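Uncharacterized protein (Pyrococcus horikoshii, PDB 1ZJJ) is of unknown function but belongs to the HAD superfamily, binds magnesium and is probably a phosphatase. Local coordinates at residues S69-R74 / V95-A100; V122-D127 / A146-T151. All blocks are in the same frame, centred on the assembly; numbering follows the deposited sequence.

How the contacts relate
Contact 1 and contact 2 lie in adjoining layers of one alpha/beta unit, their centres about 11 Å apart, and follow one another along the chain. Contact 1 pairs helices 69-80 and 92-101, which are connected through strand 86-89; contact 2 pairs strands 121-124 and 147-150 of the parallel four-stranded sheet that also holds 86-89. The helices of contact 1 pack on the sheet face that carries Val123 and Ile149. Met98 SD lies 3.8 Å from Val123 CG2, Thr73 CG2 lies 4.0 Å from Ile149 CG2, and Thr151 touches both Ser69 and Thr73. The arrangement fits a cap domain beside the HAD core, whose separate six-stranded sheet includes strands 2-6 and 204-209.

Contact 1: residues S69-R74 / V95-A100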
ATOM      1  N   SER B  69     -18.972  -6.066  -5.235  1.00 15.18           N
ATOM      2  CA  SER B  69     -18.319  -4.820  -5.608  1.00 15.01           C
ATOM      3  C   SER B  69     -17.922  -4.890  -7.082  1.00 13.77           C
ATOM      4  O   SER B  69     -17.903  -3.880  -7.770  1.00 13.56           O
ATOM      5  CB  SER B  69     -17.091  -4.555  -4.727  1.00 14.06           C
ATOM      6  OG  SER B  69     -16.114  -5.567  -4.844  1.00 13.63           O
ATOM      7  N   GLY B  70     -17.620  -6.095  -7.558  1.00 15.57           N
ATOM      8  CA  GLY B  70     -17.237  -6.269  -8.951  1.00 15.50           C
ATOM      9  C   GLY B  70     -18.376  -5.917  -9.889  1.00 14.05           C
ATOM     10  O   GLY B  70     -18.173  -5.282 -10.923  1.00 17.42           O
ATOM     11  N   LEU B  71     -19.581  -6.345  -9.534  1.00 14.55           N
ATOM     12  CA  LEU B  71     -20.695  -6.034 -10.398  1.00 15.68           C
ATOM     13  C   LEU B  71     -21.018  -4.556 -10.295  1.00 16.55           C
ATOM     14  O   LEU B  71     -21.303  -3.885 -11.279  1.00 17.81           O
ATOM     15  CB  LEU B  71     -21.898  -6.864  -9.946  1.00 15.64           C
ATOM     16  CG  LEU B  71     -23.216  -6.352 -10.532  1.00 19.22           C
ATOM     17  CD1 LEU B  71     -23.359  -6.682 -12.020  1.00 18.42           C
ATOM     18  CD2 LEU B  71     -24.443  -6.949  -9.842  1.00 19.15           C
ATOM     19  N   ALA B  72     -20.931  -3.983  -9.098  1.00 15.79           N
ATOM     20  CA  ALA B  72     -21.143  -2.549  -8.923  1.00 14.65           C
ATOM     21  C   ALA B  72     -20.112  -1.748  -9.724  1.00 15.72           C
ATOM     22  O   ALA B  72     -20.423  -0.682 -10.264  1.00 15.14           O
ATOM     23  CB  ALA B  72     -21.053  -2.185  -7.434  1.00 14.82           C
ATOM     24  N   THR B  73     -18.885  -2.259  -9.792  1.00 15.20           N
ATOM     25  CA  THR B  73     -17.822  -1.586 -10.531  1.00 15.23           C
ATOM     26  C   THR B  73     -18.153  -1.566 -12.025  1.00 15.75           C
ATOM     27  O   THR B  73     -18.034  -0.531 -12.675  1.00 16.10           O
ATOM     28  CB  THR B  73     -16.453  -2.278 -10.297  1.00 15.71           C
ATOM     29  OG1 THR B  73     -16.106  -2.189  -8.907  1.00 14.40           O
ATOM     30  CG2 THR B  73     -15.363  -1.609 -11.113  1.00 15.97           C
ATOM     31  N   ARG B  74     -18.570  -2.709 -12.566  1.00 16.62           N
ATOM     32  CA  ARG B  74     -18.940  -2.781 -13.978  1.00 16.57           C
ATOM     33  C   ARG B  74     -20.078  -1.805 -14.262  1.00 17.11           C
ATOM     34  O   ARG B  74     -20.026  -1.048 -15.230  1.00 15.74           O
ATOM     35  CB  ARG B  74     -19.379  -4.204 -14.361  1.00 17.85           C
ATOM     36  CG  ARG B  74     -20.164  -4.278 -15.682  1.00 20.17           C
ATOM     37  CD  ARG B  74     -20.239  -5.703 -16.263  1.00 20.43           C
ATOM     38  NE  ARG B  74     -21.058  -6.642 -15.490  1.00 20.90           N
ATOM     39  CZ  ARG B  74     -22.390  -6.620 -15.425  1.00 24.52           C
ATOM     40  NH1 ARG B  74     -23.087  -5.700 -16.083  1.00 26.17           N
ATOM     41  NH2 ARG B  74     -23.034  -7.531 -14.710  1.00 25.51           N
ATOM     42  N   VAL B  95     -12.385 -10.146 -12.986  1.00 20.69           N
ATOM     43  CA  VAL B  95     -12.007 -10.290 -14.388  1.00 21.31           C
ATOM     44  C   VAL B  95     -13.236 -10.579 -15.236  1.00 21.18           C
ATOM     45  O   VAL B  95     -13.388 -10.024 -16.322  1.00 20.74           O
ATOM     46  CB  VAL B  95     -10.978 -11.428 -14.599  1.00 22.03           C
ATOM     47  CG1 VAL B  95     -10.862 -11.747 -16.087  1.00 21.75           C
ATOM     48  CG2 VAL B  95      -9.614 -11.012 -14.061  1.00 22.85           C
ATOM     49  N   LYS B  96     -14.112 -11.447 -14.735  1.00 22.76           N
ATOM     50  CA  LYS B  96     -15.336 -11.808 -15.446  1.00 22.56           C
ATOM     51  C   LYS B  96     -16.248 -10.605 -15.670  1.00 21.27           C
ATOM     52  O   LYS B  96     -16.820 -10.440 -16.751  1.00 19.88           O
ATOM     53  CB  LYS B  96     -16.098 -12.877 -14.669  1.00 25.75           C
ATOM     54  CG  LYS B  96     -15.303 -14.141 -14.413  1.00 30.71           C
ATOM     55  CD  LYS B  96     -15.821 -15.300 -15.230  1.00 33.66           C
ATOM     56  CE  LYS B  96     -14.832 -16.450 -15.206  1.00 35.72           C
ATOM     57  NZ  LYS B  96     -15.512 -17.773 -15.158  1.00 38.04           N
ATOM     58  N   GLU B  97     -16.398  -9.774 -14.643  1.00 18.40           N
ATOM     59  CA  GLU B  97     -17.242  -8.587 -14.752  1.00 18.83           C
ATOM     60  C   GLU B  97     -16.665  -7.605 -15.765  1.00 17.78           C
ATOM     61  O   GLU B  97     -17.408  -6.962 -16.502  1.00 19.95           O
ATOM     62  CB  GLU B  97     -17.377  -7.891 -13.392  1.00 20.22           C
ATOM     63  CG  GLU B  97     -18.087  -8.720 -12.341  1.00 20.06           C
ATOM     64  CD  GLU B  97     -19.567  -8.929 -12.635  1.00 22.63           C
ATOM     65  OE1 GLU B  97     -20.049  -8.494 -13.706  1.00 24.18           O
ATOM     66  OE2 GLU B  97     -20.251  -9.539 -11.785  1.00 25.29           O
ATOM     67  N   MET B  98     -15.345  -7.479 -15.799  1.00 17.04           N
ATOM     68  CA  MET B  98     -14.720  -6.560 -16.742  1.00 19.04           C
ATOM     69  C   MET B  98     -14.827  -7.116 -18.162  1.00 20.65           C
ATOM     70  O   MET B  98     -15.008  -6.364 -19.120  1.00 19.55           O
ATOM     71  CB  MET B  98     -13.259  -6.301 -16.359  1.00 18.92           C
ATOM     72  CG  MET B  98     -13.086  -5.571 -15.018  1.00 18.75           C
ATOM     73  SD  MET B  98     -13.939  -3.963 -14.966  1.00 18.58           S
ATOM     74  CE  MET B  98     -15.534  -4.446 -14.273  1.00 17.37           C
ATOM     75  N   GLN B  99     -14.731  -8.435 -18.298  1.00 21.88           N
ATOM     76  CA  GLN B  99     -14.853  -9.054 -19.612  1.00 23.17           C
ATOM     77  C   GLN B  99     -16.262  -8.787 -20.139  1.00 23.02           C
ATOM     78  O   GLN B  99     -16.449  -8.523 -21.327  1.00 22.61           O
ATOM     79  CB  GLN B  99     -14.600 -10.563 -19.525  1.00 23.60           C
ATOM     80  CG  GLN B  99     -13.192 -10.912 -19.077  1.00 27.01           C
ATOM     81  CD  GLN B  99     -12.936 -12.407 -19.005  1.00 28.02           C
ATOM     82  OE1 GLN B  99     -13.765 -13.169 -18.512  1.00 31.20           O
ATOM     83  NE2 GLN B  99     -11.770 -12.830 -19.478  1.00 30.93           N
ATOM     84  N   ALA B 100     -17.243  -8.839 -19.240  1.00 22.00           N
ATOM     85  CA  ALA B 100     -18.634  -8.599 -19.598  1.00 22.37           C
ATOM     86  C   ALA B 100     -18.854  -7.202 -20.182  1.00 23.96           C
ATOM     87  O   ALA B 100     -19.767  -7.000 -20.984  1.00 22.60           O
ATOM     88  CB  ALA B 100     -19.521  -8.799 -18.381  1.00 22.93           C
TER
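In what is probably the alpha/beta cap domain of this HAD-family protein, two nearly parallel helices joined through strand 86-89 meet around an ion pair; the axes of segments 69-74 and 95-100 approach to 8.9 Å and cross at -21°. Arg74 NE gives a fairly straight 2.8 Å hydrogen bond to Glu97 OE1, which sits at the edge of the guanidinium, in its plane, and is met nearly along its C-O axis. Extended through chi1 and chi2, Arg74 carries CD to 3.1 Å from Glu97 O and 3.8 Å from Ala100 CB; the bend at chi3 (69°) then turns NE toward Glu97 OE1. CB and CG of Glu97 lie against the Gly70 carbonyl, and the bend at chi2 (-68°) sets OE2 3.6 Å from Leu71 CB. An alanine in place of Glu97, lacking the charge partner and CG, would probably leave the Arg74 guanidinium less firmly placed and Gly70 less well packed. Met98, bent at chi2 and chi3, brings CE to 3.8 Å from Arg74 CA and also packs on Ile86, Val88 and Val123. At the start of helix 69-80, Ser69 O takes both N and, at 2.7 Å, OG1 of Thr73, the latter from above the carbonyl plane.

Contact 2: residues V122-D127 / A146-T151; sequences VVVGLD and ATFIGT
Four backbone hydrogen bonds tie 122-124 to 147-151, alternating in direction. Val122 N reaches Thr147 O at 2.7 Å and Ile149 N returns to Val122 O nearly along the C=O axis; Val124 N meets Ile149 O, and Thr151 N closes on Val124 O from above the carbonyl plane. Two CA-H...O contacts fill in between, from Val123 CA to Ile149 O and Gly150 CA to Val124 O. This is the parallel pairing of a beta-alpha-beta unit, strand 121-124 leading through helix 132-143 into 147-150, in the middle of a four-stranded sheet. Apolar side chains divide between its two faces. Val123 and Ile149 lie side by side, Val123 CG2 4.1 Å from Ile149 CD1, and both touch Met77 of helix 69-80. Val122, Val124 and Phe148 occupy the other face, under helices 132-143 and 167-178; with CG anti to the backbone N, Phe148 brings CE1 obliquely to Val124 CG2 at 4.1 Å. Val122 CG2 meets Ala146 CB at 3.8 Å. Among polar side chains, Thr147 OG1 bonds to His121 ND1. Thr151 OG1, set between N and the carbonyl carbon (chi1 61°), makes a weak hydrogen bond with Ser43 OG and lies 3.2 Å from Gly125 CA, where a side chain would be tight.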
ATOM      1  N   VAL B 122      -7.878   1.434 -15.002  1.00 18.49           N
ATOM      2  CA  VAL B 122      -7.208   0.461 -14.150  1.00 17.18           C
ATOM      3  C   VAL B 122      -8.179   0.125 -13.020  1.00 16.11           C
ATOM      4  O   VAL B 122      -8.616   1.010 -12.286  1.00 18.29           O
ATOM      5  CB  VAL B 122      -5.904   1.014 -13.552  1.00 18.21           C
ATOM      6  CG1 VAL B 122      -5.300  -0.015 -12.607  1.00 17.56           C
ATOM      7  CG2 VAL B 122      -4.920   1.346 -14.667  1.00 20.48           C
ATOM      8  N   VAL B 123      -8.540  -1.149 -12.906  1.00 16.45           N
ATOM      9  CA  VAL B 123      -9.479  -1.601 -11.883  1.00 15.21           C
ATOM     10  C   VAL B 123      -8.739  -2.487 -10.879  1.00 15.93           C
ATOM     11  O   VAL B 123      -8.123  -3.492 -11.249  1.00 15.56           O
ATOM     12  CB  VAL B 123     -10.654  -2.376 -12.521  1.00 15.05           C
ATOM     13  CG1 VAL B 123     -11.602  -2.876 -11.442  1.00 15.58           C
ATOM     14  CG2 VAL B 123     -11.414  -1.468 -13.485  1.00 13.90           C
ATOM     15  N   VAL B 124      -8.808  -2.108  -9.607  1.00 14.91           N
ATOM     16  CA  VAL B 124      -8.102  -2.823  -8.555  1.00 14.86           C
ATOM     17  C   VAL B 124      -9.025  -3.388  -7.491  1.00 15.64           C
ATOM     18  O   VAL B 124      -9.766  -2.650  -6.849  1.00 14.94           O
ATOM     19  CB  VAL B 124      -7.091  -1.885  -7.857  1.00 15.63           C
ATOM     20  CG1 VAL B 124      -6.220  -2.664  -6.873  1.00 15.23           C
ATOM     21  CG2 VAL B 124      -6.239  -1.175  -8.900  1.00 17.36           C
ATOM     22  N   GLY B 125      -8.966  -4.704  -7.316  1.00 15.06           N
ATOM     23  CA  GLY B 125      -9.756  -5.372  -6.301  1.00 15.94           C
ATOM     24  C   GLY B 125      -8.794  -6.253  -5.528  1.00 16.65           C
ATOM     25  O   GLY B 125      -7.576  -6.149  -5.709  1.00 16.25           O
ATOM     26  N   LEU B 126      -9.317  -7.118  -4.668  1.00 14.91           N
ATOM     27  CA  LEU B 126      -8.460  -8.011  -3.903  1.00 16.94           C
ATOM     28  C   LEU B 126      -7.783  -9.008  -4.851  1.00 16.06           C
ATOM     29  O   LEU B 126      -8.452  -9.729  -5.579  1.00 16.76           O
ATOM     30  CB  LEU B 126      -9.276  -8.778  -2.857  1.00 14.98           C
ATOM     31  CG  LEU B 126      -8.502  -9.885  -2.132  1.00 16.75           C
ATOM     32  CD1 LEU B 126      -7.402  -9.265  -1.280  1.00 18.06           C
ATOM     33  CD2 LEU B 126      -9.454 -10.707  -1.266  1.00 19.01           C
ATOM     34  N   ASP B 127      -6.455  -9.040  -4.839  1.00 18.51           N
ATOM     35  CA  ASP B 127      -5.705  -9.956  -5.693  1.00 18.69           C
ATOM     36  C   ASP B 127      -4.790 -10.821  -4.834  1.00 18.16           C
ATOM     37  O   ASP B 127      -3.719 -10.385  -4.418  1.00 17.30           O
ATOM     38  CB  ASP B 127      -4.871  -9.178  -6.711  1.00 18.98           C
ATOM     39  CG  ASP B 127      -4.126 -10.092  -7.671  1.00 18.46           C
ATOM     40  OD1 ASP B 127      -4.214 -11.327  -7.510  1.00 17.71           O
ATOM     41  OD2 ASP B 127      -3.453  -9.572  -8.582  1.00 18.75           O
ATOM     42  N   ALA B 146      -4.731   6.789 -17.064  1.00 19.46           N
ATOM     43  CA  ALA B 146      -5.768   5.776 -16.910  1.00 16.88           C
ATOM     44  C   ALA B 146      -6.564   6.011 -15.640  1.00 17.70           C
ATOM     45  O   ALA B 146      -6.010   6.442 -14.630  1.00 18.70           O
ATOM     46  CB  ALA B 146      -5.146   4.393 -16.867  1.00 18.60           C
ATOM     47  N   THR B 147      -7.860   5.724 -15.689  1.00 17.29           N
ATOM     48  CA  THR B 147      -8.712   5.885 -14.516  1.00 18.03           C
ATOM     49  C   THR B 147      -8.213   4.926 -13.427  1.00 16.68           C
ATOM     50  O   THR B 147      -7.788   3.812 -13.721  1.00 17.63           O
ATOM     51  CB  THR B 147     -10.184   5.540 -14.837  1.00 16.84           C
ATOM     52  OG1 THR B 147     -10.570   6.166 -16.069  1.00 21.12           O
ATOM     53  CG2 THR B 147     -11.097   6.038 -13.724  1.00 18.72           C
ATOM     54  N   PHE B 148      -8.252   5.375 -12.178  1.00 15.12           N
ATOM     55  CA  PHE B 148      -7.819   4.568 -11.043  1.00 15.29           C
ATOM     56  C   PHE B 148      -9.108   4.221 -10.294  1.00 14.80           C
ATOM     57  O   PHE B 148      -9.698   5.077  -9.635  1.00 14.61           O
ATOM     58  CB  PHE B 148      -6.862   5.400 -10.173  1.00 14.88           C
ATOM     59  CG  PHE B 148      -6.344   4.696  -8.936  1.00 15.04           C
ATOM     60  CD1 PHE B 148      -6.589   3.345  -8.702  1.00 16.30           C
ATOM     61  CD2 PHE B 148      -5.587   5.408  -8.005  1.00 15.06           C
ATOM     62  CE1 PHE B 148      -6.085   2.714  -7.549  1.00 16.86           C
ATOM     63  CE2 PHE B 148      -5.080   4.790  -6.854  1.00 16.60           C
ATOM     64  CZ  PHE B 148      -5.327   3.446  -6.625  1.00 15.86           C
ATOM     65  N   ILE B 149      -9.550   2.974 -10.437  1.00 14.90           N
ATOM     66  CA  ILE B 149     -10.782   2.488  -9.805  1.00 14.48           C
ATOM     67  C   ILE B 149     -10.526   1.354  -8.811  1.00 14.69           C
ATOM     68  O   ILE B 149      -9.887   0.353  -9.146  1.00 16.55           O
ATOM     69  CB  ILE B 149     -11.769   1.953 -10.869  1.00 14.82           C
ATOM     70  CG1 ILE B 149     -12.054   3.037 -11.904  1.00 16.92           C
ATOM     71  CG2 ILE B 149     -13.068   1.491 -10.201  1.00 14.11           C
ATOM     72  CD1 ILE B 149     -12.586   2.491 -13.221  1.00 18.40           C
ATOM     73  N   GLY B 150     -11.035   1.511  -7.593  1.00 13.34           N
ATOM     74  CA  GLY B 150     -10.868   0.485  -6.577  1.00 14.30           C
ATOM     75  C   GLY B 150     -12.213  -0.148  -6.273  1.00 15.68           C
ATOM     76  O   GLY B 150     -13.190   0.564  -6.085  1.00 15.44           O
ATOM     77  N   THR B 151     -12.283  -1.477  -6.224  1.00 14.64           N
ATOM     78  CA  THR B 151     -13.563  -2.122  -5.956  1.00 15.22           C
ATOM     79  C   THR B 151     -14.122  -1.832  -4.568  1.00 14.22           C
ATOM     80  O   THR B 151     -15.320  -1.619  -4.420  1.00 13.57           O
ATOM     81  CB  THR B 151     -13.495  -3.663  -6.146  1.00 15.30           C
ATOM     82  OG1 THR B 151     -12.540  -4.226  -5.240  1.00 18.42           O
ATOM     83  CG2 THR B 151     -13.111  -4.006  -7.580  1.00 16.52           C
TER